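Endoglucanase (Bacillus akibai, PDB 1UWW) hydrolyses internal beta-1,4-glucosidic linkages of cellulose and related beta-glucans, this chain being its family 28 carbohydrate-binding module, specific for non-crystalline cellulose. Local coordinates at residues W30-S36 with A71-F76; A52-G58 with F177-V183. All coordinates share one frame; numbering follows the deposited sequence.

Contact 1: residues W30-S36 with A71-F76; sequences WDWAGES and APRLDF
Two first torsions bring W30 and F76 together: the indole swings back beside its own backbone N (chi1 -71°), while F76 holds CG anti to N (chi1 -180°), and the F76 ring overlaps the five-membered ring of W30 as an offset stack with planes 30° apart. F76 CB sits over the six-membered ring of W30, 3.5 Å from its centroid, in a CH-pi contact, and F76 CD1 lies over the same indole nearer its rim, 3.3 Å from W30 NE1. That nitrogen spends its hydrogen on S20. L74 CB meets the edge of the indole. Further along, D31 and D75 form an antiparallel hydrogen-bonded pair, D75 N to D31 O at 2.8 Å and D31 N to D75 O at 3.1 Å. A33 N then donates to R73 O over 2.9 Å, a nearly straight bond, and the type I turn A33-S36 folds the chain back so that S36 OG accepts R73 N at 2.9 Å; the same hydroxyl also bonds V38 O. E35 CB lies over the face of the R73 guanidinium. One water links W32 O to D75 OD2, an oxygen that W77 NE1 also reaches. Strand 30-32 is an edge strand of its antiparallel sheet; strand 73-77 lies between it and strand 165-173, while W30, P72 and L74 pack on strand 50-58 of the other sheet.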
loop_
_atom_site.group_PDB
_atom_site.type_symbol
_atom_site.label_atom_id
_atom_site.label_comp_id
_atom_site.label_asym_id
_atom_site.label_seq_id
_atom_site.Cartn_x
_atom_site.Cartn_y
_atom_site.Cartn_z
ATOM N N TRP A 30 -21.258 -9.708 4.837
ATOM C CA TRP A 30 -19.890 -9.419 5.299
ATOM C C TRP A 30 -19.525 -10.261 6.511
ATOM O O TRP A 30 -20.332 -10.428 7.432
ATOM C CB TRP A 30 -19.760 -7.928 5.622
ATOM C CG TRP A 30 -19.766 -7.082 4.396
ATOM C CD1 TRP A 30 -20.844 -6.574 3.730
ATOM C CD2 TRP A 30 -18.613 -6.690 3.652
ATOM N NE1 TRP A 30 -20.422 -5.875 2.629
ATOM C CE2 TRP A 30 -19.059 -5.954 2.540
ATOM C CE3 TRP A 30 -17.241 -6.931 3.788
ATOM C CZ2 TRP A 30 -18.183 -5.426 1.593
ATOM C CZ3 TRP A 30 -16.373 -6.411 2.855
ATOM C CH2 TRP A 30 -16.849 -5.658 1.764
ATOM N N ASP A 31 -18.293 -10.729 6.547
ATOM C CA ASP A 31 -17.802 -11.576 7.619
ATOM C C ASP A 31 -16.298 -11.394 7.733
ATOM O O ASP A 31 -15.684 -10.666 6.943
ATOM C CB ASP A 31 -18.119 -13.030 7.288
ATOM C CG ASP A 31 -18.307 -13.899 8.499
ATOM O OD1 ASP A 31 -17.970 -13.496 9.629
ATOM O OD2 ASP A 31 -18.845 -15.039 8.392
ATOM N N TRP A 32 -15.698 -12.038 8.715
ATOM C CA TRP A 32 -14.244 -12.075 8.829
ATOM C C TRP A 32 -13.647 -13.059 7.830
ATOM O O TRP A 32 -14.134 -14.195 7.698
ATOM C CB TRP A 32 -13.806 -12.471 10.232
ATOM C CG TRP A 32 -14.110 -11.474 11.276
ATOM C CD1 TRP A 32 -14.857 -11.667 12.407
ATOM C CD2 TRP A 32 -13.682 -10.091 11.330
ATOM N NE1 TRP A 32 -14.920 -10.514 13.149
ATOM C CE2 TRP A 32 -14.204 -9.527 12.512
ATOM C CE3 TRP A 32 -12.877 -9.286 10.508
ATOM C CZ2 TRP A 32 -13.945 -8.219 12.893
ATOM C CZ3 TRP A 32 -12.649 -7.981 10.888
ATOM C CH2 TRP A 32 -13.173 -7.465 12.074
ATOM N N ALA A 33 -12.571 -12.673 7.151
ATOM C CA ALA A 33 -11.753 -13.629 6.413
ATOM C C ALA A 33 -11.124 -14.602 7.409
ATOM O O ALA A 33 -10.863 -14.227 8.558
ATOM C CB ALA A 33 -10.683 -12.913 5.608
ATOM N N GLY A 34 -10.884 -15.851 6.988
ATOM C CA GLY A 34 -10.220 -16.834 7.843
ATOM C C GLY A 34 -8.860 -16.357 8.351
ATOM O O GLY A 34 -8.488 -16.611 9.494
ATOM N N GLU A 35 -8.141 -15.596 7.528
ATOM C CA GLU A 35 -6.838 -15.057 7.935
ATOM C C GLU A 35 -6.885 -13.741 8.739
ATOM O O GLU A 35 -5.845 -13.156 9.026
ATOM C CB GLU A 35 -5.941 -14.869 6.704
ATOM C CG GLU A 35 -5.540 -16.167 6.027
ATOM C CD GLU A 35 -4.514 -16.957 6.834
ATOM O OE1 GLU A 35 -3.402 -16.423 7.092
ATOM O OE2 GLU A 35 -4.809 -18.113 7.218
ATOM N N SER A 36 -8.077 -13.246 9.090
ATOM C CA SER A 36 -8.157 -12.004 9.851
ATOM C C SER A 36 -7.448 -12.094 11.194
ATOM O O SER A 36 -7.581 -13.090 11.886
ATOM C CB SER A 36 -9.595 -11.603 10.118
ATOM O OG SER A 36 -9.638 -10.329 10.730
ATOM N N ALA A 71 -3.988 -7.494 11.322
ATOM C CA ALA A 71 -4.960 -6.665 10.599
ATOM C C ALA A 71 -6.327 -7.281 10.604
ATOM O O ALA A 71 -6.471 -8.427 10.169
ATOM C CB ALA A 71 -4.518 -6.500 9.175
ATOM N N PRO A 72 -7.360 -6.528 10.997
ATOM C CA PRO A 72 -8.718 -6.933 10.619
ATOM C C PRO A 72 -8.815 -7.152 9.104
ATOM O O PRO A 72 -8.301 -6.329 8.330
ATOM C CB PRO A 72 -9.583 -5.741 11.035
ATOM C CG PRO A 72 -8.801 -5.060 12.156
ATOM C CD PRO A 72 -7.340 -5.286 11.777
ATOM N N ARG A 73 -9.499 -8.199 8.696
ATOM C CA ARG A 73 -9.675 -8.542 7.299
ATOM C C ARG A 73 -11.125 -8.919 7.100
ATOM O O ARG A 73 -11.562 -9.999 7.455
ATOM C CB ARG A 73 -8.785 -9.706 6.901
ATOM C CG ARG A 73 -7.314 -9.517 6.869
ATOM C CD ARG A 73 -6.653 -10.556 5.975
ATOM N NE ARG A 73 -5.265 -10.846 6.282
ATOM C CZ ARG A 73 -4.454 -11.473 5.421
ATOM N NH1 ARG A 73 -4.920 -11.878 4.241
ATOM N NH2 ARG A 73 -3.193 -11.698 5.743
ATOM N N LEU A 74 -11.871 -8.005 6.510
ATOM C CA LEU A 74 -13.259 -8.272 6.129
ATOM C C LEU A 74 -13.293 -9.047 4.828
ATOM O O LEU A 74 -12.390 -8.931 4.011
ATOM C CB LEU A 74 -14.030 -6.982 5.917
ATOM C CG LEU A 74 -14.275 -6.114 7.128
ATOM C CD1 LEU A 74 -14.996 -4.842 6.703
ATOM C CD2 LEU A 74 -15.150 -6.838 8.124
ATOM N N ASP A 75 -14.339 -9.818 4.621
ATOM C CA ASP A 75 -14.499 -10.671 3.454
ATOM C C ASP A 75 -15.959 -10.632 3.022
ATOM O O ASP A 75 -16.867 -10.680 3.844
ATOM C CB ASP A 75 -14.027 -12.084 3.835
ATOM C CG ASP A 75 -13.702 -12.974 2.685
ATOM O OD1 ASP A 75 -13.688 -12.534 1.517
ATOM O OD2 ASP A 75 -13.460 -14.196 2.916
ATOM N N PHE A 76 -16.183 -10.584 1.720
ATOM C CA PHE A 76 -17.503 -10.473 1.102
ATOM C C PHE A 76 -17.552 -11.388 -0.116
ATOM O O PHE A 76 -16.924 -11.104 -1.114
ATOM C CB PHE A 76 -17.758 -9.013 0.710
ATOM C CG PHE A 76 -19.075 -8.764 0.071
ATOM C CD1 PHE A 76 -20.233 -8.604 0.829
ATOM C CD2 PHE A 76 -19.173 -8.664 -1.299
ATOM C CE1 PHE A 76 -21.441 -8.316 0.215
ATOM C CE2 PHE A 76 -20.386 -8.408 -1.901
ATOM C CZ PHE A 76 -21.518 -8.239 -1.145
HETATM O O HOH W 1 -14.972 -15.236 4.938
#

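Contact 2: residues A52-G58 with F177-V183; sequences ALSWEFG and FAGRVFV
Within one sheet of the beta-sandwich, strand 52-58 runs antiparallel to the segment 177-183, whose strand part follows a corner at G179, with hydrogen-bonded pairs at L53-V183, W55-V181 and F57-G179. V181 N points almost straight at W55 O (2.9 Å, 173°). V181 O is gripped twice: W55 N and S54 OG approach from opposite faces of its carbonyl plane, the hydroxyl closer at 2.8 Å. S54 OG, in turn, accepts from R180 NH1 at 2.9 Å, lying within 2° of the guanidinium plane, so the serine relays arginine to backbone carbonyl. It also sits over one face of the F182 ring, near the rim. The R180 chain bends at chi3 (-75°) to bring its guanidinium beside E56, whose CG lies over the group's face; the salt bridge from E56 OE1 to R180 NH2 is long, 3.7 Å. A water joins R180 NH1 to S54 O. Side chains alternate along the strands, and in this beta-sandwich that sorts them: S54, E56, R180 and F182 on one face, L53, W55, V181 and V183 on the other, which packs toward the second sheet. On that inner side V181 CG2 is centred over the six-membered ring of W55, 3.5 Å from its centroid, and V183 CG2 touches W55 CZ3 at 3.9 Å. Beyond it F57 and F177 meet obliquely, F57 CE1 to F177 CE2 at 3.8 Å.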
loop_
_atom_site.group_PDB
_atom_site.type_symbol
_atom_site.label_atom_id
_atom_site.label_comp_id
_atom_site.label_asym_id
_atom_site.label_seq_id
_atom_site.Cartn_x
_atom_site.Cartn_y
_atom_site.Cartn_z
ATOM N N ALA A 52 -24.219 1.091 10.287
ATOM C CA ALA A 52 -22.932 0.727 9.715
ATOM C C ALA A 52 -22.443 -0.597 10.313
ATOM O O ALA A 52 -22.769 -0.937 11.435
ATOM C CB ALA A 52 -21.957 1.815 10.005
ATOM N N LEU A 53 -21.646 -1.339 9.562
ATOM C CA LEU A 53 -20.951 -2.533 10.045
ATOM C C LEU A 53 -19.845 -2.061 11.008
ATOM O O LEU A 53 -19.073 -1.179 10.667
ATOM C CB LEU A 53 -20.329 -3.260 8.869
ATOM C CG LEU A 53 -19.618 -4.580 9.171
ATOM C CD1 LEU A 53 -20.597 -5.638 9.629
ATOM C CD2 LEU A 53 -18.833 -5.045 7.957
ATOM N N SER A 54 -19.727 -2.670 12.186
ATOM C CA SER A 54 -18.846 -2.165 13.246
ATOM C C SER A 54 -18.165 -3.257 14.049
ATOM O O SER A 54 -18.713 -4.339 14.232
ATOM C CB SER A 54 -19.669 -1.224 14.144
ATOM O OG SER A 54 -18.893 -0.530 15.085
ATOM N N TRP A 55 -16.946 -2.963 14.482
ATOM C CA TRP A 55 -16.238 -3.815 15.443
ATOM C C TRP A 55 -15.324 -2.909 16.252
ATOM O O TRP A 55 -15.047 -1.787 15.873
ATOM C CB TRP A 55 -15.490 -4.956 14.731
ATOM C CG TRP A 55 -14.358 -4.524 13.853
ATOM C CD1 TRP A 55 -13.035 -4.537 14.181
ATOM C CD2 TRP A 55 -14.429 -4.046 12.488
ATOM N NE1 TRP A 55 -12.287 -4.075 13.123
ATOM C CE2 TRP A 55 -13.113 -3.783 12.070
ATOM C CE3 TRP A 55 -15.472 -3.800 11.591
ATOM C CZ2 TRP A 55 -12.808 -3.312 10.785
ATOM C CZ3 TRP A 55 -15.161 -3.315 10.315
ATOM C CH2 TRP A 55 -13.848 -3.080 9.938
ATOM N N GLU A 56 -14.804 -3.423 17.358
ATOM C CA GLU A 56 -13.807 -2.715 18.137
ATOM C C GLU A 56 -12.607 -3.605 18.407
ATOM O O GLU A 56 -12.713 -4.822 18.478
ATOM C CB GLU A 56 -14.373 -2.068 19.394
ATOM C CG GLU A 56 -15.053 -2.911 20.404
ATOM C CD GLU A 56 -15.457 -2.063 21.635
ATOM O OE1 GLU A 56 -15.620 -0.804 21.544
ATOM O OE2 GLU A 56 -15.605 -2.651 22.696
ATOM N N PHE A 57 -11.461 -2.976 18.499
ATOM C CA PHE A 57 -10.201 -3.688 18.663
ATOM C C PHE A 57 -9.109 -2.677 18.947
ATOM O O PHE A 57 -9.292 -1.487 18.810
ATOM C CB PHE A 57 -9.839 -4.493 17.396
ATOM C CG PHE A 57 -9.314 -3.633 16.269
ATOM C CD1 PHE A 57 -10.158 -2.795 15.530
ATOM C CD2 PHE A 57 -7.953 -3.580 15.994
ATOM C CE1 PHE A 57 -9.641 -1.989 14.535
ATOM C CE2 PHE A 57 -7.475 -2.742 15.026
ATOM C CZ PHE A 57 -8.317 -1.965 14.309
ATOM N N GLY A 58 -7.944 -3.180 19.347
ATOM C CA GLY A 58 -6.737 -2.388 19.348
ATOM C C GLY A 58 -5.574 -3.209 18.865
ATOM O O GLY A 58 -5.491 -4.382 19.198
ATOM N N PHE A 177 -3.561 2.563 17.765
ATOM C CA PHE A 177 -4.999 2.648 17.682
ATOM C C PHE A 177 -5.713 1.602 18.543
ATOM O O PHE A 177 -5.410 0.408 18.501
ATOM C CB PHE A 177 -5.495 2.479 16.219
ATOM C CG PHE A 177 -6.996 2.526 16.135
ATOM C CD1 PHE A 177 -7.669 3.728 16.128
ATOM C CD2 PHE A 177 -7.737 1.375 16.161
ATOM C CE1 PHE A 177 -9.057 3.778 16.117
ATOM C CE2 PHE A 177 -9.130 1.420 16.160
ATOM C CZ PHE A 177 -9.777 2.605 16.129
ATOM N N ALA A 178 -6.720 2.068 19.302
ATOM C CA ALA A 178 -7.699 1.204 19.930
ATOM C C ALA A 178 -9.032 1.947 19.946
ATOM O O ALA A 178 -9.055 3.132 20.241
ATOM C CB ALA A 178 -7.279 0.870 21.369
ATOM N N GLY A 179 -10.105 1.258 19.611
ATOM C CA GLY A 179 -11.423 1.876 19.572
ATOM C C GLY A 179 -12.351 1.151 18.654
ATOM O O GLY A 179 -12.131 0.003 18.318
ATOM N N ARG A 180 -13.448 1.826 18.309
ATOM C CA ARG A 180 -14.491 1.246 17.468
ATOM C C ARG A 180 -14.394 1.852 16.076
ATOM O O ARG A 180 -14.078 3.030 15.944
ATOM C CB ARG A 180 -15.864 1.480 18.100
ATOM C CG ARG A 180 -16.991 0.877 17.298
ATOM C CD ARG A 180 -18.307 0.819 18.036
ATOM N NE ARG A 180 -18.331 -0.233 19.044
ATOM C CZ ARG A 180 -18.468 -1.522 18.792
ATOM N NH1 ARG A 180 -18.658 -1.982 17.565
ATOM N NH2 ARG A 180 -18.452 -2.409 19.785
ATOM N N VAL A 181 -14.600 1.009 15.069
ATOM C CA VAL A 181 -14.606 1.457 13.684
ATOM C C VAL A 181 -15.931 1.027 13.061
ATOM O O VAL A 181 -16.645 0.140 13.536
ATOM C CB VAL A 181 -13.397 0.984 12.873
ATOM C CG1 VAL A 181 -12.086 1.432 13.520
ATOM C CG2 VAL A 181 -13.417 -0.482 12.646
ATOM N N PHE A 182 -16.258 1.703 11.968
ATOM C CA PHE A 182 -17.559 1.570 11.299
ATOM C C PHE A 182 -17.333 1.661 9.782
ATOM O O PHE A 182 -16.601 2.537 9.312
ATOM C CB PHE A 182 -18.527 2.693 11.683
ATOM C CG PHE A 182 -18.689 2.939 13.179
ATOM C CD1 PHE A 182 -17.723 3.659 13.911
ATOM C CD2 PHE A 182 -19.831 2.521 13.821
ATOM C CE1 PHE A 182 -17.892 3.914 15.256
ATOM C CE2 PHE A 182 -20.017 2.794 15.197
ATOM C CZ PHE A 182 -19.065 3.491 15.889
ATOM N N VAL A 183 -18.008 0.799 9.035
ATOM C CA VAL A 183 -17.975 0.776 7.564
ATOM C C VAL A 183 -19.403 0.896 7.039
ATOM O O VAL A 183 -20.292 0.168 7.462
ATOM C CB VAL A 183 -17.366 -0.573 7.107
ATOM C CG1 VAL A 183 -17.561 -0.838 5.612
ATOM C CG2 VAL A 183 -15.894 -0.668 7.503
HETATM O O HOH W 2 -19.344 -4.823 17.429
HETATM O O HOH W 3 -18.573 -1.696 22.820
#

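Contacts 1 and 2 lie in the two facing antiparallel sheets of the binding module, their centres about 13 Å apart. In chain order the segments alternate, 30-36, 52-58, 71-76 and 177-183, so consecutive segments belong to different sheets, the last separated from the third by several strands of both, and strands 50-58 and 73-77, which follow each other, belong to opposite layers. The contacts touch across the interior: W32 CH2 meets W55 CD1 at 3.6 Å, P72 CG reaches W55 NE1 at 3.7 Å, and W30 CB packs on L53 CD2 at 3.8 Å. Strand pairing within each sheet and apolar packing between sheets thus illustrate how an all-beta sandwich is tied together by sequence-distant segments.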